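Side-chain contacts in peptidoglycan-recognition protein SA (Drosophila melanogaster, PDB 1SXR), which binds peptidoglycan of Gram-positive bacteria and thereby activates the Toll pathway in fly innate immunity: residues N165-Q168 against E169-H172; M61-Y64 against H65-L69. All coordinates share one frame; numbering follows the deposited sequence.

In the fold
Following the chain from the N terminus, contact 2 comes first: M61-Y64 against H65-L69 holds together the last turns of helix 50-67 and the step into the loop that follows it. Two strands of the mixed sheet, 14-15 and 35-42, precede contact 2; the other four and helix 122-137 follow it, before contact 1, where N165-Q168 turns into E169-H172 beyond helix 161-167. Each contact lies within one unbroken run of chain, so neither closes a long loop; they stand in series, without nesting or crossing. The centres of contact 1 and contact 2 are about 30 Å apart, on opposite sides of the chain's centre. Contact 2 faces helix 17-20 and nearby loops, while contact 1 meets helix 122-137 and strand 145-149.

Contact 1 (N165-Q168 against E169-H172); sequences NEIQ and EWPH
The backbone carbonyl of N165 reaches E169 through a water, which donates to N165 O and to E169 OE2; E169 folds back toward it, its CG lying 3.7 Å from N165 O. A flexible, charged glutamate suits this outer side, where solvent can bridge it to a helix carbonyl. E166 is used twice. E166 O accepts E169 N at 3.0 Å, and the E166 carboxylate meets the indole of W170. With CG anti to the backbone N (chi1 171°) and a bend at the next bond, the chain brings E166 OE2 to the ring edge, where it accepts from W170 NE1 at 3.0 Å. The bond is nearly straight (165°); OE2 lies in the indole plane, whereas NE1 comes to the anti side of OE2, somewhat out of the carboxylate plane, which stands 73° from the ring. I167 covers one indole face with its CA, 4.0 Å from the centroid of the five-membered ring of W170, a CH-pi contact; I167 O also takes W170 N at 2.9 Å. From Q168 the main-chain O shares a second water with W170 O. The broad indole suits a place where L125, A128 and K129 of helix 122-137 and L147 of strand 145-149 also touch it. A leucine here would probably leave E166 OE2 without its N-H partner, its carboxylate freer to turn, and I167 CA without the indole face. Residues I167 to W170 form a type I beta turn leading out of helix 161-167, and the E166-W170 bond ties the preceding helical residue to it in this amidase-like fold.

Contact 2 (M61-Y64 against H65-L69); sequences MQAY and HQNEL
Y64 O is gripped by two backbone N-H groups, E68 N at 2.9 Å and L69 N at 3.1 Å. The added bond from five residues on comes as the helix gives way to loop. L69 itself turns back over the tyrosine: L69 CG sits over one face of the Y64 ring, 4.3 Å from the centroid, and CD1 touches CE2. Branched leucine suits the task, because its second methyl, CD2, spreads toward CZ and OH. On Y64, CG is anti to the backbone N (chi1 177°), which carries the ring alongside the next turn, where CD1 also meets CB of E68. The Y64 and H65 rings touch only rim to rim, planes 50° apart, with Y64 CD2 at the imidazole edge. M61 lies beside H65, pointing the same way, and its CG stands over a face of the H65 imidazole, 4.1 Å from the centroid; an unbranched methionine can lay its CG over the ring. The imidazole ND1 is held by S75 N. On the next side of the helix the amides of Q62 and Q66 stack with planes only 3° apart, Q62 CG lying 3.6 Å from Q66 OE1. Glutamine suits both places, since each extended chain carries its amide to the adjoining loops: Q62 to D73 and K23 N, Q66 to the carbonyls of N72 and P24. The i to i+4 pairs M61-H65 and Q62-Q66 are characteristic of an alpha-helix, and the i to i+5 bond of its C-terminal end; M61-Y64 is an inferred peptidoglycan-binding region, and D73 and S75 lie in a second, 71-76.

Contact 1 (N165-Q168 against E169-H172)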
ATOM      1  N   ASN A 165      15.228  -4.523   1.580  1.00 17.96           N
ATOM      2  CA  ASN A 165      16.574  -3.956   1.603  1.00 19.67           C
ATOM      3  C   ASN A 165      16.636  -2.575   0.970  1.00 20.04           C
ATOM      4  O   ASN A 165      17.387  -1.717   1.437  1.00 21.59           O
ATOM      5  CB  ASN A 165      17.595  -4.900   0.964  1.00 19.86           C
ATOM      6  CG  ASN A 165      17.868  -6.114   1.819  1.00 21.86           C
ATOM      7  OD1 ASN A 165      17.652  -6.091   3.033  1.00 24.93           O
ATOM      8  ND2 ASN A 165      18.337  -7.200   1.190  1.00 25.36           N
ATOM      9  N   GLU A 166      15.860  -2.360  -0.090  1.00 20.01           N
ATOM     10  CA  GLU A 166      15.766  -1.051  -0.722  1.00 21.06           C
ATOM     11  C   GLU A 166      15.124  -0.003   0.195  1.00 21.26           C
ATOM     12  O   GLU A 166      15.697   1.067   0.397  1.00 21.88           O
ATOM     13  CB  GLU A 166      15.047  -1.148  -2.083  1.00 21.29           C
ATOM     14  CG  GLU A 166      14.684   0.173  -2.754  1.00 22.92           C
ATOM     15  CD  GLU A 166      15.889   0.989  -3.225  1.00 28.34           C
ATOM     16  OE1 GLU A 166      16.964   0.410  -3.503  1.00 30.55           O
ATOM     17  OE2 GLU A 166      15.759   2.225  -3.331  1.00 29.70           O
ATOM     18  N   ILE A 167      13.941  -0.277   0.748  1.00 20.37           N
ATOM     19  CA  ILE A 167      13.272   0.759   1.544  1.00 21.44           C
ATOM     20  C   ILE A 167      14.040   1.121   2.824  1.00 21.62           C
ATOM     21  O   ILE A 167      13.889   2.218   3.361  1.00 20.67           O
ATOM     22  CB  ILE A 167      11.802   0.394   1.843  1.00 21.61           C
ATOM     23  CG1 ILE A 167      11.718  -0.774   2.805  1.00 22.09           C
ATOM     24  CG2 ILE A 167      11.038   0.076   0.553  1.00 22.80           C
ATOM     25  CD1 ILE A 167      10.320  -1.013   3.330  1.00 25.94           C
ATOM     26  N   GLN A 168      14.880   0.217   3.308  1.00 22.16           N
ATOM     27  CA  GLN A 168      15.714   0.548   4.472  1.00 23.39           C
ATOM     28  C   GLN A 168      16.637   1.735   4.205  1.00 23.79           C
ATOM     29  O   GLN A 168      17.095   2.396   5.136  1.00 24.51           O
ATOM     30  CB  GLN A 168      16.559  -0.641   4.883  1.00 23.11           C
ATOM     31  CG  GLN A 168      15.811  -1.741   5.556  1.00 24.23           C
ATOM     32  CD  GLN A 168      16.708  -2.924   5.826  1.00 27.64           C
ATOM     33  OE1 GLN A 168      17.815  -2.756   6.327  1.00 29.00           O
ATOM     34  NE2 GLN A 168      16.244  -4.119   5.492  1.00 28.39           N
ATOM     35  N   GLU A 169      16.904   2.006   2.938  1.00 24.11           N
ATOM     36  CA  GLU A 169      17.776   3.123   2.587  1.00 25.19           C
ATOM     37  C   GLU A 169      17.002   4.413   2.334  1.00 25.06           C
ATOM     38  O   GLU A 169      17.598   5.453   2.017  1.00 25.51           O
ATOM     39  CB  GLU A 169      18.621   2.765   1.370  1.00 25.31           C
ATOM     40  CG  GLU A 169      19.353   1.437   1.521  1.00 27.65           C
ATOM     41  CD  GLU A 169      20.373   1.465   2.642  0.50 29.62           C
ATOM     42  OE1 GLU A 169      20.955   2.546   2.884  0.50 30.21           O
ATOM     43  OE2 GLU A 169      20.587   0.414   3.288  0.50 30.97           O
ATOM     44  N   TRP A 170      15.680   4.379   2.465  1.00 24.00           N
ATOM     45  CA  TRP A 170      14.905   5.577   2.190  1.00 23.69           C
ATOM     46  C   TRP A 170      14.831   6.440   3.424  1.00 23.16           C
ATOM     47  O   TRP A 170      14.871   5.936   4.544  1.00 23.06           O
ATOM     48  CB  TRP A 170      13.479   5.217   1.782  1.00 23.74           C
ATOM     49  CG  TRP A 170      13.351   4.598   0.449  1.00 23.79           C
ATOM     50  CD1 TRP A 170      14.351   4.082  -0.334  1.00 24.35           C
ATOM     51  CD2 TRP A 170      12.130   4.370  -0.260  1.00 23.74           C
ATOM     52  NE1 TRP A 170      13.820   3.564  -1.490  1.00 25.04           N
ATOM     53  CE2 TRP A 170      12.458   3.724  -1.469  1.00 24.44           C
ATOM     54  CE3 TRP A 170      10.782   4.652   0.006  1.00 25.02           C
ATOM     55  CZ2 TRP A 170      11.493   3.365  -2.415  1.00 24.57           C
ATOM     56  CZ3 TRP A 170       9.822   4.280  -0.929  1.00 24.46           C
ATOM     57  CH2 TRP A 170      10.185   3.649  -2.126  1.00 24.71           C
ATOM     58  N   PRO A 171      14.665   7.741   3.223  1.00 23.77           N
ATOM     59  CA  PRO A 171      14.435   8.624   4.348  1.00 24.08           C
ATOM     60  C   PRO A 171      13.134   8.190   4.998  1.00 23.57           C
ATOM     61  O   PRO A 171      12.229   7.692   4.317  1.00 23.73           O
ATOM     62  CB  PRO A 171      14.269  10.010   3.709  1.00 24.72           C
ATOM     63  CG  PRO A 171      14.816   9.885   2.310  1.00 25.34           C
ATOM     64  CD  PRO A 171      14.638   8.446   1.926  1.00 24.23           C
ATOM     65  N   HIS A 172      13.057   8.357   6.302  1.00 22.39           N
ATOM     66  CA  HIS A 172      11.849   8.012   7.054  1.00 20.67           C
ATOM     67  C   HIS A 172      11.817   6.566   7.493  1.00 20.01           C
ATOM     68  O   HIS A 172      11.005   6.227   8.348  1.00 19.51           O
ATOM     69  CB  HIS A 172      10.540   8.357   6.297  1.00 20.55           C
ATOM     70  CG  HIS A 172      10.323   9.824   6.078  1.00 21.13           C
ATOM     71  ND1 HIS A 172       9.622  10.616   6.963  1.00 22.04           N
ATOM     72  CD2 HIS A 172      10.706  10.639   5.066  1.00 21.84           C
ATOM     73  CE1 HIS A 172       9.583  11.858   6.504  1.00 22.13           C
ATOM     74  NE2 HIS A 172      10.235  11.899   5.354  1.00 21.67           N
TER
HETATM   75  O   HOH W   1      19.778  -1.993   2.567  1.00 44.69           O
HETATM   76  O   HOH W   2      16.997   4.993   5.825  1.00 25.97           O

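Contact 2 (M61-Y64 against H65-L69)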
ATOM      1  N   MET A  61      -8.634  -9.003  -7.423  1.00  9.72           N
ATOM      2  CA  MET A  61      -8.041  -8.910  -6.088  1.00 11.26           C
ATOM      3  C   MET A  61      -9.058  -8.328  -5.095  1.00  9.19           C
ATOM      4  O   MET A  61      -9.195  -8.794  -3.962  1.00  8.89           O
ATOM      5  CB  MET A  61      -6.763  -8.053  -6.119  1.00 11.55           C
ATOM      6  CG  MET A  61      -6.035  -8.103  -4.807  1.00 14.26           C
ATOM      7  SD  MET A  61      -4.545  -7.091  -4.802  1.00 20.05           S
ATOM      8  CE  MET A  61      -3.889  -7.362  -6.427  1.00 19.83           C
ATOM      9  N   GLN A  62      -9.730  -7.252  -5.486  1.00  9.80           N
ATOM     10  CA  GLN A  62     -10.804  -6.707  -4.671  1.00  9.12           C
ATOM     11  C   GLN A  62     -11.906  -7.730  -4.328  1.00  8.67           C
ATOM     12  O   GLN A  62     -12.345  -7.806  -3.178  1.00 10.03           O
ATOM     13  CB  GLN A  62     -11.400  -5.455  -5.337  1.00  9.61           C
ATOM     14  CG  GLN A  62     -12.421  -4.787  -4.428  1.00 11.02           C
ATOM     15  CD  GLN A  62     -13.120  -3.650  -5.113  1.00 12.35           C
ATOM     16  OE1 GLN A  62     -13.552  -3.779  -6.263  1.00 11.72           O
ATOM     17  NE2 GLN A  62     -13.241  -2.539  -4.410  1.00 10.70           N
ATOM     18  N   ALA A  63     -12.333  -8.502  -5.321  1.00  9.43           N
ATOM     19  CA  ALA A  63     -13.322  -9.564  -5.113  1.00  9.74           C
ATOM     20  C   ALA A  63     -12.819 -10.581  -4.109  1.00  9.69           C
ATOM     21  O   ALA A  63     -13.562 -11.033  -3.238  1.00 11.55           O
ATOM     22  CB  ALA A  63     -13.622 -10.241  -6.431  1.00 10.75           C
ATOM     23  N   TYR A  64     -11.572 -10.994  -4.238  1.00  9.72           N
ATOM     24  CA  TYR A  64     -11.013 -11.930  -3.261  1.00 10.87           C
ATOM     25  C   TYR A  64     -10.998 -11.288  -1.859  1.00  9.75           C
ATOM     26  O   TYR A  64     -11.429 -11.875  -0.871  1.00 10.15           O
ATOM     27  CB  TYR A  64      -9.596 -12.315  -3.712  1.00 12.52           C
ATOM     28  CG  TYR A  64      -8.856 -13.223  -2.772  1.00 16.82           C
ATOM     29  CD1 TYR A  64      -9.341 -14.470  -2.432  1.00 21.97           C
ATOM     30  CD2 TYR A  64      -7.635 -12.819  -2.255  1.00 19.69           C
ATOM     31  CE1 TYR A  64      -8.601 -15.301  -1.554  1.00 21.54           C
ATOM     32  CE2 TYR A  64      -6.911 -13.614  -1.415  1.00 22.04           C
ATOM     33  CZ  TYR A  64      -7.396 -14.840  -1.057  1.00 19.77           C
ATOM     34  OH  TYR A  64      -6.620 -15.602  -0.184  1.00 24.44           O
ATOM     35  N   HIS A  65     -10.516 -10.064  -1.751  1.00  9.04           N
ATOM     36  CA  HIS A  65     -10.464  -9.438  -0.440  1.00  9.69           C
ATOM     37  C   HIS A  65     -11.837  -9.209   0.187  1.00 10.90           C
ATOM     38  O   HIS A  65     -12.019  -9.458   1.375  1.00 11.10           O
ATOM     39  CB  HIS A  65      -9.717  -8.108  -0.548  1.00  9.39           C
ATOM     40  CG  HIS A  65      -8.250  -8.282  -0.738  1.00 10.42           C
ATOM     41  ND1 HIS A  65      -7.338  -7.250  -0.598  1.00 12.17           N
ATOM     42  CD2 HIS A  65      -7.530  -9.393  -1.020  1.00 12.03           C
ATOM     43  CE1 HIS A  65      -6.119  -7.721  -0.813  1.00 12.76           C
ATOM     44  NE2 HIS A  65      -6.206  -9.021  -1.062  1.00 11.79           N
ATOM     45  N   GLN A  66     -12.789  -8.714  -0.594  1.00 10.78           N
ATOM     46  CA  GLN A  66     -14.135  -8.450  -0.080  1.00 12.26           C
ATOM     47  C   GLN A  66     -14.938  -9.703   0.200  1.00 13.22           C
ATOM     48  O   GLN A  66     -15.618  -9.770   1.234  1.00 14.71           O
ATOM     49  CB  GLN A  66     -14.918  -7.560  -1.051  1.00 12.45           C
ATOM     50  CG  GLN A  66     -14.444  -6.116  -1.002  1.00 12.29           C
ATOM     51  CD  GLN A  66     -15.257  -5.207  -1.938  1.00 10.67           C
ATOM     52  OE1 GLN A  66     -15.613  -5.622  -3.049  1.00 14.37           O
ATOM     53  NE2 GLN A  66     -15.543  -3.981  -1.485  1.00 11.46           N
ATOM     54  N   ASN A  67     -14.869 -10.686  -0.695  1.00 13.18           N
ATOM     55  CA  ASN A  67     -15.808 -11.809  -0.638  1.00 14.10           C
ATOM     56  C   ASN A  67     -15.240 -13.085  -0.062  1.00 14.83           C
ATOM     57  O   ASN A  67     -16.018 -14.000   0.271  1.00 16.21           O
ATOM     58  CB  ASN A  67     -16.375 -12.077  -2.023  1.00 15.40           C
ATOM     59  CG  ASN A  67     -17.097 -10.868  -2.594  1.00 16.75           C
ATOM     60  OD1 ASN A  67     -17.624 -10.041  -1.857  1.00 21.08           O
ATOM     61  ND2 ASN A  67     -17.101 -10.754  -3.900  1.00 22.18           N
ATOM     62  N   GLU A  68     -13.913 -13.179   0.036  1.00 13.09           N
ATOM     63  CA  GLU A  68     -13.292 -14.354   0.639  1.00 13.39           C
ATOM     64  C   GLU A  68     -12.585 -14.012   1.936  1.00 14.10           C
ATOM     65  O   GLU A  68     -12.619 -14.784   2.899  1.00 15.72           O
ATOM     66  CB  GLU A  68     -12.340 -15.051  -0.324  1.00 14.01           C
ATOM     67  CG  GLU A  68     -13.048 -15.677  -1.522  1.00 16.04           C
ATOM     68  CD  GLU A  68     -14.074 -16.734  -1.125  1.00 19.79           C
ATOM     69  OE1 GLU A  68     -13.804 -17.524  -0.186  1.00 20.25           O
ATOM     70  OE2 GLU A  68     -15.144 -16.783  -1.777  1.00 17.47           O
ATOM     71  N   LEU A  69     -11.939 -12.856   1.983  1.00 12.48           N
ATOM     72  CA  LEU A  69     -11.207 -12.491   3.198  1.00 13.09           C
ATOM     73  C   LEU A  69     -12.059 -11.640   4.130  1.00 12.78           C
ATOM     74  O   LEU A  69     -11.642 -11.334   5.248  1.00 14.21           O
ATOM     75  CB  LEU A  69      -9.911 -11.764   2.849  1.00 11.90           C
ATOM     76  CG  LEU A  69      -8.911 -12.540   1.993  1.00 10.98           C
ATOM     77  CD1 LEU A  69      -7.637 -11.767   1.859  1.00 13.26           C
ATOM     78  CD2 LEU A  69      -8.668 -13.932   2.631  1.00 14.26           C
TER